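Local coordinates for protein LAO/AO transport system kinase (Escherichia coli, PDB 2P67) that is a MeaB-type member of the P-loop NTPase clan, built on a parallel-stranded alpha/beta domain, at residues T56-A67 against M169-I178; I188-I199 against M218-K229. All coordinates share one frame; numbering follows the deposited sequence.

Contact 1: T56-A67 against M169-I178; sequences TLRLGVTGTPGA and MVDCFISLQI
R58, L176 and T62 bury the most surface where strands 57-63 and 172-177 run side by side in the parallel sheet of a P-loop NTPase fold. At the start of the pair the R58 chain bends at chi3 (64°), which turns the guanidinium back so that NE and NH2 both grip M169 O from the same face of that carbonyl; NH2 is 2.8 Å from it. A long arginine suits this place, because it can reach M169 O and still offer NH1 to a salt bridge with E145. D171 answers from the other segment: its OD2 accepts from R58 N at 2.9 Å, met from above the carboxylate plane, and also pairs with R272, a residue of the sodium site. Farther along, G60 N gives to C172 O and G60 O takes from I174 N. Having no side chain, G60 lets V170 CG2 come to 4.0 Å from its CA, and the F173 ring lies beside it. T62 bonds to strand 172-177 through both backbone groups, N to I174 O and O to L176 N, the latter at 2.7 Å. Its CG2 meets the F173 ring at the edge, 3.6 Å from CE1, while OG1 shares a water with S175 OG and L176 O. On the other face L176 sets CD1 against V61 CG1 at 4.0 Å and CB against A67 CB, an apolar leucine next to what is probably the Walker A loop following G63. Beyond G63, a water bound by T64 OG1 donates to Q177 OE1 and accepts from I178 N, 2.9 Å away.

Contact 2: I188-I199 against M218-K229; sequences IKKGLMEVADLI and MYESALHILRRK
The ring of Y219 fills a hollow between I188 and I199. I188 CD1 lies over one face, a CH-pi contact 4.2 Å from the ring centroid, and I199 CG2 covers the opposite face toward the rim. M193 CE closes the edge, near the ring plane. A flat aromatic suits this slot because two beta-branched side chains can clamp it. I188 is a bump in its turn: CD1 also reaches A222 CB and comes tip to tip with M218. Helix 190-195 and the 218-225 part of helix 209-225 cross at -60°, axes 10.8 Å apart, and M193 bridges the gap. Bends at chi2 (-66°) and chi3 (94°) fold the flexible thioether into the dip left by small A222, with SD 3.7 Å from A222 CB and as far from L223 CD2. L226, just past the helix, pushes CD1 against M193 CB at 3.7 Å, and L223 CD1 rests on I199 CG1, binding the helix to strand 198-201 within a beta-alpha-beta unit. At the far end K229 stretches alongside E194 O until NZ reaches V195 O at 2.7 Å and makes a salt bridge to D197 OD1 at 3.0 Å, from the syn side but tilted out of the carboxylate plane. D197 OD2 also accepts from F173 N. The chemistry is thus divided: apolar shape-matching fixes the helix, while one lysine ammonium ties down the V195 carbonyl and probably favours a charged D197.

How the contacts relate
Contact 1 closes at residue 178 before contact 2 opens at residue 188, and their centres lie about 14 Å apart. Both belong to one parallel sheet: strand 57-63 is followed across it by 172-177, 198-201 and 236-239. Contact 1 joins the first two of these about 8 Å from the centre of the chain, whereas contact 2 packs the helices 190-195 and 209-225 farther out, where I188, I225 and R227 bond to the second subunit. The seam is direct, with S175 N 3.0 Å from L198 O, a probable hydrogen bond. Backbone bonds across the sheet, and side chains packed on it, therefore connect the strand that leads into the probable P-loop to elements of the subunit interface.

Contact 1: T56-A67 against M169-I178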
loop_
_atom_site.group_PDB
_atom_site.type_symbol
_atom_site.label_atom_id
_atom_site.label_comp_id
_atom_site.label_asym_id
_atom_site.label_seq_id
_atom_site.Cartn_x
_atom_site.Cartn_y
_atom_site.Cartn_z
ATOM N N THR A 56 -3.445 -25.416 12.096
ATOM C CA THR A 56 -2.690 -25.840 10.925
ATOM C C THR A 56 -1.687 -24.724 10.598
ATOM O O THR A 56 -2.043 -23.547 10.599
ATOM C CB THR A 56 -3.647 -26.069 9.743
ATOM O OG1 THR A 56 -4.571 -27.114 10.081
ATOM C CG2 THR A 56 -2.878 -26.449 8.465
ATOM N N LEU A 57 -0.432 -25.097 10.351
ATOM C CA LEU A 57 0.547 -24.131 9.860
ATOM C C LEU A 57 0.218 -23.797 8.396
ATOM O O LEU A 57 0.222 -24.687 7.539
ATOM C CB LEU A 57 1.963 -24.699 9.986
ATOM C CG LEU A 57 3.128 -23.849 9.447
ATOM C CD1 LEU A 57 3.213 -22.475 10.118
ATOM C CD2 LEU A 57 4.436 -24.616 9.538
ATOM N N ARG A 58 -0.070 -22.524 8.138
ATOM C CA ARG A 58 -0.460 -22.059 6.797
ATOM C C ARG A 58 0.747 -21.384 6.159
ATOM O O ARG A 58 1.244 -20.372 6.670
ATOM C CB ARG A 58 -1.615 -21.068 6.907
ATOM C CG ARG A 58 -2.889 -21.655 7.562
ATOM C CD ARG A 58 -3.768 -20.527 8.125
ATOM N NE ARG A 58 -4.301 -19.616 7.102
ATOM C CZ ARG A 58 -5.517 -19.705 6.552
ATOM N NH1 ARG A 58 -6.352 -20.712 6.865
ATOM N NH2 ARG A 58 -5.897 -18.800 5.652
ATOM N N LEU A 59 1.233 -21.964 5.073
ATOM C CA LEU A 59 2.384 -21.402 4.370
ATOM C C LEU A 59 2.004 -20.862 3.000
ATOM O O LEU A 59 1.193 -21.480 2.289
ATOM C CB LEU A 59 3.471 -22.475 4.190
ATOM C CG LEU A 59 3.989 -23.156 5.460
ATOM C CD1 LEU A 59 5.027 -24.230 5.091
ATOM C CD2 LEU A 59 4.587 -22.144 6.434
ATOM N N GLY A 60 2.612 -19.740 2.609
ATOM C CA GLY A 60 2.471 -19.256 1.250
ATOM C C GLY A 60 3.801 -19.383 0.552
ATOM O O GLY A 60 4.866 -19.053 1.127
ATOM N N VAL A 61 3.750 -19.848 -0.692
ATOM C CA VAL A 61 4.958 -20.010 -1.486
ATOM C C VAL A 61 4.718 -19.395 -2.879
ATOM O O VAL A 61 3.821 -19.825 -3.598
ATOM C CB VAL A 61 5.404 -21.513 -1.617
ATOM C CG1 VAL A 61 6.581 -21.636 -2.567
ATOM C CG2 VAL A 61 5.734 -22.161 -0.235
ATOM N N THR A 62 5.503 -18.388 -3.246
ATOM C CA THR A 62 5.481 -17.903 -4.629
ATOM C C THR A 62 6.807 -18.221 -5.321
ATOM O O THR A 62 7.844 -18.338 -4.682
ATOM C CB THR A 62 5.143 -16.387 -4.747
ATOM O OG1 THR A 62 6.145 -15.581 -4.080
ATOM C CG2 THR A 62 3.784 -16.097 -4.168
ATOM N N GLY A 63 6.769 -18.394 -6.636
ATOM C CA GLY A 63 8.011 -18.537 -7.381
ATOM C C GLY A 63 7.919 -17.721 -8.646
ATOM O O GLY A 63 6.875 -17.711 -9.296
ATOM N N THR A 64 8.998 -17.016 -8.980
ATOM C CA THR A 64 9.078 -16.327 -10.266
ATOM C C THR A 64 9.277 -17.368 -11.376
ATOM O O THR A 64 9.722 -18.491 -11.101
ATOM C CB THR A 64 10.222 -15.278 -10.286
ATOM O OG1 THR A 64 11.460 -15.909 -9.933
ATOM C CG2 THR A 64 9.935 -14.147 -9.305
ATOM N N PRO A 65 8.917 -17.024 -12.627
ATOM C CA PRO A 65 9.239 -17.937 -13.731
ATOM C C PRO A 65 10.730 -18.303 -13.741
ATOM O O PRO A 65 11.598 -17.413 -13.695
ATOM C CB PRO A 65 8.855 -17.129 -14.975
ATOM C CG PRO A 65 7.773 -16.191 -14.481
ATOM C CD PRO A 65 8.199 -15.822 -13.088
ATOM N N GLY A 66 11.009 -19.609 -13.760
ATOM C CA GLY A 66 12.377 -20.136 -13.761
ATOM C C GLY A 66 12.999 -20.322 -12.385
ATOM O O GLY A 66 14.182 -20.666 -12.282
ATOM N N ALA A 67 12.203 -20.114 -11.329
ATOM C CA ALA A 67 12.704 -20.171 -9.943
ATOM C C ALA A 67 12.741 -21.586 -9.356
ATOM O O ALA A 67 13.271 -21.786 -8.253
ATOM C CB ALA A 67 11.899 -19.236 -9.032
ATOM N N MET A 169 -3.148 -14.279 3.479
ATOM C CA MET A 169 -3.877 -15.447 3.976
ATOM C C MET A 169 -3.013 -16.529 4.638
ATOM O O MET A 169 -3.488 -17.640 4.865
ATOM C CB MET A 169 -4.750 -16.055 2.856
ATOM C CG MET A 169 -3.998 -16.820 1.756
ATOM S SD MET A 169 -5.139 -17.401 0.416
ATOM C CE MET A 169 -5.058 -15.969 -0.590
ATOM N N VAL A 170 -1.741 -16.236 4.935
ATOM C CA VAL A 170 -0.840 -17.297 5.446
ATOM C C VAL A 170 -0.092 -16.831 6.698
ATOM O O VAL A 170 0.009 -15.628 6.942
ATOM C CB VAL A 170 0.194 -17.776 4.369
ATOM C CG1 VAL A 170 -0.530 -18.388 3.155
ATOM C CG2 VAL A 170 1.154 -16.638 3.964
ATOM N N ASP A 171 0.398 -17.797 7.471
ATOM C CA ASP A 171 1.164 -17.557 8.697
ATOM C C ASP A 171 2.582 -17.121 8.347
ATOM O O ASP A 171 3.164 -16.264 9.019
ATOM C CB ASP A 171 1.258 -18.841 9.532
ATOM C CG ASP A 171 -0.100 -19.353 10.003
ATOM O OD1 ASP A 171 -1.033 -18.523 10.152
ATOM O OD2 ASP A 171 -0.201 -20.575 10.274
ATOM N N CYS A 172 3.129 -17.729 7.300
ATOM C CA CYS A 172 4.524 -17.508 6.908
ATOM C C CYS A 172 4.615 -17.508 5.389
ATOM O O CYS A 172 4.179 -18.477 4.741
ATOM C CB CYS A 172 5.442 -18.590 7.500
ATOM S SG CYS A 172 7.227 -18.357 7.097
ATOM N N PHE A 173 5.177 -16.414 4.840
ATOM C CA PHE A 173 5.242 -16.206 3.402
ATOM C C PHE A 173 6.668 -16.364 2.875
ATOM O O PHE A 173 7.586 -15.639 3.300
ATOM C CB PHE A 173 4.683 -14.845 2.989
ATOM C CG PHE A 173 4.757 -14.625 1.515
ATOM C CD1 PHE A 173 3.984 -15.401 0.652
ATOM C CD2 PHE A 173 5.669 -13.730 0.973
ATOM C CE1 PHE A 173 4.083 -15.232 -0.730
ATOM C CE2 PHE A 173 5.776 -13.564 -0.400
ATOM C CZ PHE A 173 4.995 -14.316 -1.246
ATOM N N ILE A 174 6.824 -17.286 1.938
ATOM C CA ILE A 174 8.130 -17.676 1.379
ATOM C C ILE A 174 8.168 -17.381 -0.123
ATOM O O ILE A 174 7.296 -17.824 -0.876
ATOM C CB ILE A 174 8.445 -19.174 1.618
ATOM C CG1 ILE A 174 8.415 -19.522 3.116
ATOM C CG2 ILE A 174 9.820 -19.534 1.002
ATOM C CD1 ILE A 174 7.230 -20.375 3.531
ATOM N N SER A 175 9.178 -16.637 -0.560
ATOM C CA SER A 175 9.288 -16.272 -1.972
ATOM C C SER A 175 10.507 -16.942 -2.584
ATOM O O SER A 175 11.602 -16.812 -2.060
ATOM C CB SER A 175 9.390 -14.757 -2.138
ATOM O OG SER A 175 9.680 -14.411 -3.491
ATOM N N LEU A 176 10.298 -17.647 -3.689
ATOM C CA LEU A 176 11.392 -18.251 -4.442
ATOM C C LEU A 176 11.836 -17.332 -5.556
ATOM O O LEU A 176 11.017 -16.794 -6.324
ATOM C CB LEU A 176 10.998 -19.614 -5.001
ATOM C CG LEU A 176 11.413 -20.753 -4.083
ATOM C CD1 LEU A 176 10.495 -20.799 -2.878
ATOM C CD2 LEU A 176 11.370 -22.051 -4.862
ATOM N N GLN A 177 13.148 -17.158 -5.624
ATOM C CA GLN A 177 13.755 -16.257 -6.603
ATOM C C GLN A 177 14.848 -16.997 -7.370
ATOM O O GLN A 177 15.397 -17.983 -6.894
ATOM C CB GLN A 177 14.341 -15.013 -5.923
ATOM C CG GLN A 177 13.333 -14.132 -5.147
ATOM C CD GLN A 177 12.267 -13.447 -6.025
ATOM O OE1 GLN A 177 12.519 -13.076 -7.173
ATOM N NE2 GLN A 177 11.086 -13.250 -5.465
ATOM N N ILE A 178 15.136 -16.526 -8.575
ATOM C CA ILE A 178 16.233 -17.105 -9.322
ATOM C C ILE A 178 17.424 -16.145 -9.392
ATOM O O ILE A 178 17.237 -14.921 -9.370
ATOM C CB ILE A 178 15.766 -17.678 -10.703
ATOM C CG1 ILE A 178 16.645 -18.865 -11.091
ATOM C CG2 ILE A 178 15.648 -16.576 -11.774
ATOM C CD1 ILE A 178 16.464 -20.076 -10.167
HETATM O O HOH W 1 -2.869 -17.253 8.369
HETATM O O HOH W 2 8.507 -15.417 -5.787
HETATM O O HOH W 3 13.453 -14.246 -9.375
#

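Contact 2: I188-I199 against M218-K229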
loop_
_atom_site.group_PDB
_atom_site.type_symbol
_atom_site.label_atom_id
_atom_site.label_comp_id
_atom_site.label_asym_id
_atom_site.label_seq_id
_atom_site.Cartn_x
_atom_site.Cartn_y
_atom_site.Cartn_z
ATOM N N ILE A 188 14.812 -4.992 -6.858
ATOM C CA ILE A 188 13.910 -5.798 -6.049
ATOM C C ILE A 188 12.530 -5.134 -5.935
ATOM O O ILE A 188 12.432 -3.937 -5.621
ATOM C CB ILE A 188 14.491 -5.967 -4.638
ATOM C CG1 ILE A 188 15.869 -6.647 -4.714
ATOM C CG2 ILE A 188 13.518 -6.744 -3.730
ATOM C CD1 ILE A 188 16.506 -6.953 -3.339
ATOM N N LYS A 189 11.479 -5.929 -6.143
ATOM C CA LYS A 189 10.107 -5.443 -6.012
ATOM C C LYS A 189 9.786 -4.981 -4.573
ATOM O O LYS A 189 9.944 -5.744 -3.602
ATOM C CB LYS A 189 9.122 -6.543 -6.453
ATOM C CG LYS A 189 9.127 -6.873 -7.917
ATOM C CD LYS A 189 8.200 -8.070 -8.253
ATOM C CE LYS A 189 6.791 -7.885 -7.699
ATOM N NZ LYS A 189 5.908 -9.046 -8.122
ATOM N N LYS A 190 9.318 -3.743 -4.422
ATOM C CA LYS A 190 8.974 -3.237 -3.080
ATOM C C LYS A 190 7.835 -4.015 -2.396
ATOM O O LYS A 190 7.877 -4.251 -1.181
ATOM C CB LYS A 190 8.695 -1.726 -3.096
ATOM C CG LYS A 190 9.923 -0.887 -3.459
ATOM C CD LYS A 190 9.561 0.586 -3.457
ATOM C CE LYS A 190 10.696 1.439 -4.020
ATOM N NZ LYS A 190 10.342 2.002 -5.329
ATOM N N GLY A 191 6.857 -4.461 -3.179
ATOM C CA GLY A 191 5.739 -5.246 -2.653
ATOM C C GLY A 191 6.224 -6.541 -2.035
ATOM O O GLY A 191 5.689 -6.986 -1.030
ATOM N N LEU A 192 7.267 -7.123 -2.623
ATOM C CA LEU A 192 7.884 -8.321 -2.056
ATOM C C LEU A 192 8.545 -8.030 -0.695
ATOM O O LEU A 192 8.339 -8.770 0.278
ATOM C CB LEU A 192 8.908 -8.878 -3.035
ATOM C CG LEU A 192 9.705 -10.064 -2.476
ATOM C CD1 LEU A 192 8.717 -11.207 -2.107
ATOM C CD2 LEU A 192 10.736 -10.476 -3.529
ATOM N N MET A 193 9.306 -6.939 -0.618
ATOM C CA MET A 193 9.897 -6.516 0.648
ATOM C C MET A 193 8.844 -6.303 1.733
ATOM O O MET A 193 9.096 -6.583 2.891
ATOM C CB MET A 193 10.775 -5.271 0.470
ATOM C CG MET A 193 11.980 -5.492 -0.490
ATOM S SD MET A 193 13.189 -6.683 0.164
ATOM C CE MET A 193 12.729 -8.223 -0.539
ATOM N N GLU A 194 7.673 -5.799 1.346
ATOM C CA GLU A 194 6.575 -5.573 2.289
ATOM C C GLU A 194 6.131 -6.845 3.021
ATOM O O GLU A 194 5.738 -6.785 4.205
ATOM C CB GLU A 194 5.369 -4.970 1.563
ATOM C CG GLU A 194 5.598 -3.560 1.056
ATOM C CD GLU A 194 5.478 -2.494 2.137
ATOM O OE1 GLU A 194 5.229 -2.824 3.321
ATOM O OE2 GLU A 194 5.624 -1.314 1.788
ATOM N N VAL A 195 6.200 -7.981 2.321
ATOM C CA VAL A 195 5.559 -9.217 2.809
ATOM C C VAL A 195 6.476 -10.418 3.061
ATOM O O VAL A 195 6.087 -11.333 3.775
ATOM C CB VAL A 195 4.398 -9.651 1.871
ATOM C CG1 VAL A 195 3.329 -8.535 1.773
ATOM C CG2 VAL A 195 4.911 -10.045 0.503
ATOM N N ALA A 196 7.685 -10.429 2.476
ATOM C CA ALA A 196 8.569 -11.598 2.587
ATOM C C ALA A 196 8.920 -11.940 4.024
ATOM O O ALA A 196 9.394 -11.077 4.758
ATOM C CB ALA A 196 9.863 -11.403 1.770
ATOM N N ASP A 197 8.673 -13.191 4.427
ATOM C CA ASP A 197 9.207 -13.703 5.707
ATOM C C ASP A 197 10.518 -14.453 5.483
ATOM O O ASP A 197 11.444 -14.394 6.324
ATOM C CB ASP A 197 8.182 -14.586 6.431
ATOM C CG ASP A 197 6.926 -13.810 6.806
ATOM O OD1 ASP A 197 7.058 -12.631 7.224
ATOM O OD2 ASP A 197 5.817 -14.356 6.641
ATOM N N LEU A 198 10.554 -15.191 4.368
ATOM C CA LEU A 198 11.757 -15.889 3.900
ATOM C C LEU A 198 11.898 -15.714 2.388
ATOM O O LEU A 198 10.903 -15.721 1.668
ATOM C CB LEU A 198 11.689 -17.390 4.257
ATOM C CG LEU A 198 11.804 -17.693 5.754
ATOM C CD1 LEU A 198 11.254 -19.079 6.121
ATOM C CD2 LEU A 198 13.249 -17.535 6.217
ATOM N N ILE A 199 13.133 -15.534 1.911
ATOM C CA ILE A 199 13.431 -15.553 0.491
ATOM C C ILE A 199 14.345 -16.749 0.256
ATOM O O ILE A 199 15.271 -16.991 1.050
ATOM C CB ILE A 199 14.183 -14.279 -0.001
ATOM C CG1 ILE A 199 13.351 -13.018 0.281
ATOM C CG2 ILE A 199 14.530 -14.395 -1.501
ATOM C CD1 ILE A 199 12.250 -12.736 -0.685
ATOM N N MET A 218 22.104 -9.792 -2.246
ATOM C CA MET A 218 21.326 -8.609 -2.625
ATOM C C MET A 218 20.015 -8.550 -1.823
ATOM O O MET A 218 19.703 -7.524 -1.204
ATOM C CB MET A 218 21.056 -8.618 -4.147
ATOM C CG MET A 218 20.200 -7.429 -4.613
ATOM S SD MET A 218 19.758 -7.550 -6.365
ATOM C CE MET A 218 18.759 -9.006 -6.425
ATOM N N TYR A 219 19.256 -9.650 -1.821
ATOM C CA TYR A 219 18.009 -9.712 -1.030
ATOM C C TYR A 219 18.277 -9.480 0.442
ATOM O O TYR A 219 17.533 -8.769 1.126
ATOM C CB TYR A 219 17.277 -11.050 -1.240
ATOM C CG TYR A 219 16.589 -11.065 -2.571
ATOM C CD1 TYR A 219 15.353 -10.430 -2.735
ATOM C CD2 TYR A 219 17.175 -11.673 -3.679
ATOM C CE1 TYR A 219 14.715 -10.405 -3.969
ATOM C CE2 TYR A 219 16.530 -11.645 -4.934
ATOM C CZ TYR A 219 15.302 -10.987 -5.047
ATOM O OH TYR A 219 14.633 -10.950 -6.244
ATOM N N GLU A 220 19.363 -10.069 0.927
ATOM C CA GLU A 220 19.724 -9.912 2.328
ATOM C C GLU A 220 20.060 -8.464 2.664
ATOM O O GLU A 220 19.673 -7.970 3.732
ATOM C CB GLU A 220 20.867 -10.865 2.700
ATOM C CG GLU A 220 21.095 -11.006 4.188
ATOM C CD GLU A 220 22.151 -12.053 4.481
ATOM O OE1 GLU A 220 23.308 -11.861 4.040
ATOM O OE2 GLU A 220 21.816 -13.052 5.160
ATOM N N SER A 221 20.764 -7.761 1.769
ATOM C CA SER A 221 21.070 -6.366 2.019
ATOM C C SER A 221 19.771 -5.592 2.223
ATOM O O SER A 221 19.633 -4.862 3.214
ATOM C CB SER A 221 21.860 -5.741 0.853
ATOM O OG SER A 221 23.133 -6.385 0.694
ATOM N N ALA A 222 18.816 -5.772 1.305
ATOM C CA ALA A 222 17.527 -5.075 1.399
ATOM C C ALA A 222 16.815 -5.432 2.721
ATOM O O ALA A 222 16.327 -4.555 3.435
ATOM C CB ALA A 222 16.643 -5.437 0.203
ATOM N N LEU A 223 16.779 -6.711 3.051
ATOM C CA LEU A 223 16.016 -7.164 4.231
ATOM C C LEU A 223 16.677 -6.832 5.577
ATOM O O LEU A 223 16.005 -6.782 6.610
ATOM C CB LEU A 223 15.680 -8.654 4.105
ATOM C CG LEU A 223 14.635 -8.986 3.026
ATOM C CD1 LEU A 223 14.658 -10.499 2.680
ATOM C CD2 LEU A 223 13.220 -8.505 3.421
ATOM N N HIS A 224 17.994 -6.615 5.565
ATOM C CA HIS A 224 18.689 -6.142 6.752
ATOM C C HIS A 224 18.531 -4.628 6.970
ATOM O O HIS A 224 18.522 -4.186 8.093
ATOM C CB HIS A 224 20.173 -6.559 6.698
ATOM C CG HIS A 224 20.403 -8.015 7.003
ATOM N ND1 HIS A 224 21.665 -8.542 7.163
ATOM C CD2 HIS A 224 19.538 -9.040 7.218
ATOM C CE1 HIS A 224 21.572 -9.833 7.442
ATOM N NE2 HIS A 224 20.295 -10.162 7.479
ATOM N N ILE A 225 18.401 -3.849 5.894
ATOM C CA ILE A 225 18.380 -2.364 5.966
ATOM C C ILE A 225 16.971 -1.807 6.209
ATOM O O ILE A 225 16.797 -0.841 6.957
ATOM C CB ILE A 225 18.988 -1.759 4.656
ATOM C CG1 ILE A 225 20.506 -1.946 4.628
ATOM C CG2 ILE A 225 18.660 -0.306 4.485
ATOM C CD1 ILE A 225 21.108 -1.619 3.196
ATOM N N LEU A 226 15.977 -2.425 5.572
ATOM C CA LEU A 226 14.559 -2.041 5.776
ATOM C C LEU A 226 14.000 -2.432 7.135
ATOM O O LEU A 226 14.336 -3.492 7.682
ATOM C CB LEU A 226 13.665 -2.656 4.703
ATOM C CG LEU A 226 14.062 -2.297 3.263
ATOM C CD1 LEU A 226 13.276 -3.129 2.200
ATOM C CD2 LEU A 226 13.869 -0.769 3.073
ATOM N N ARG A 227 13.115 -1.576 7.655
ATOM C CA ARG A 227 12.376 -1.881 8.903
ATOM C C ARG A 227 11.716 -3.265 8.816
ATOM O O ARG A 227 11.144 -3.620 7.781
ATOM C CB ARG A 227 11.294 -0.815 9.128
ATOM C CG ARG A 227 10.678 -0.853 10.534
ATOM C CD ARG A 227 10.123 0.511 10.889
ATOM N NE ARG A 227 11.173 1.536 10.926
ATOM C CZ ARG A 227 10.971 2.802 11.298
ATOM N NH1 ARG A 227 11.975 3.670 11.300
ATOM N NH2 ARG A 227 9.759 3.205 11.663
ATOM N N ARG A 228 11.792 -4.034 9.911
ATOM C CA ARG A 228 11.146 -5.345 9.986
ATOM C C ARG A 228 9.624 -5.270 9.802
ATOM O O ARG A 228 8.935 -4.419 10.404
ATOM C CB ARG A 228 11.464 -6.033 11.316
ATOM C CG ARG A 228 12.946 -6.404 11.488
ATOM C CD ARG A 228 13.161 -7.017 12.868
ATOM N NE ARG A 228 14.557 -7.380 13.124
ATOM C CZ ARG A 228 14.961 -8.093 14.182
ATOM N NH1 ARG A 228 14.070 -8.526 15.074
ATOM N NH2 ARG A 228 16.262 -8.385 14.360
ATOM N N LYS A 229 9.120 -6.169 8.973
ATOM C CA LYS A 229 7.681 -6.402 8.854
ATOM C C LYS A 229 7.090 -6.758 10.242
ATOM O O LYS A 229 6.030 -6.221 10.648
ATOM C CB LYS A 229 7.450 -7.529 7.837
ATOM C CG LYS A 229 5.993 -8.097 7.785
ATOM C CD LYS A 229 5.973 -9.332 6.848
ATOM C CE LYS A 229 4.602 -9.964 6.737
ATOM N NZ LYS A 229 4.653 -11.299 6.015
HETATM O O HOH W 4 11.945 -8.843 -6.621
HETATM O O HOH W 5 3.601 -13.768 7.892
#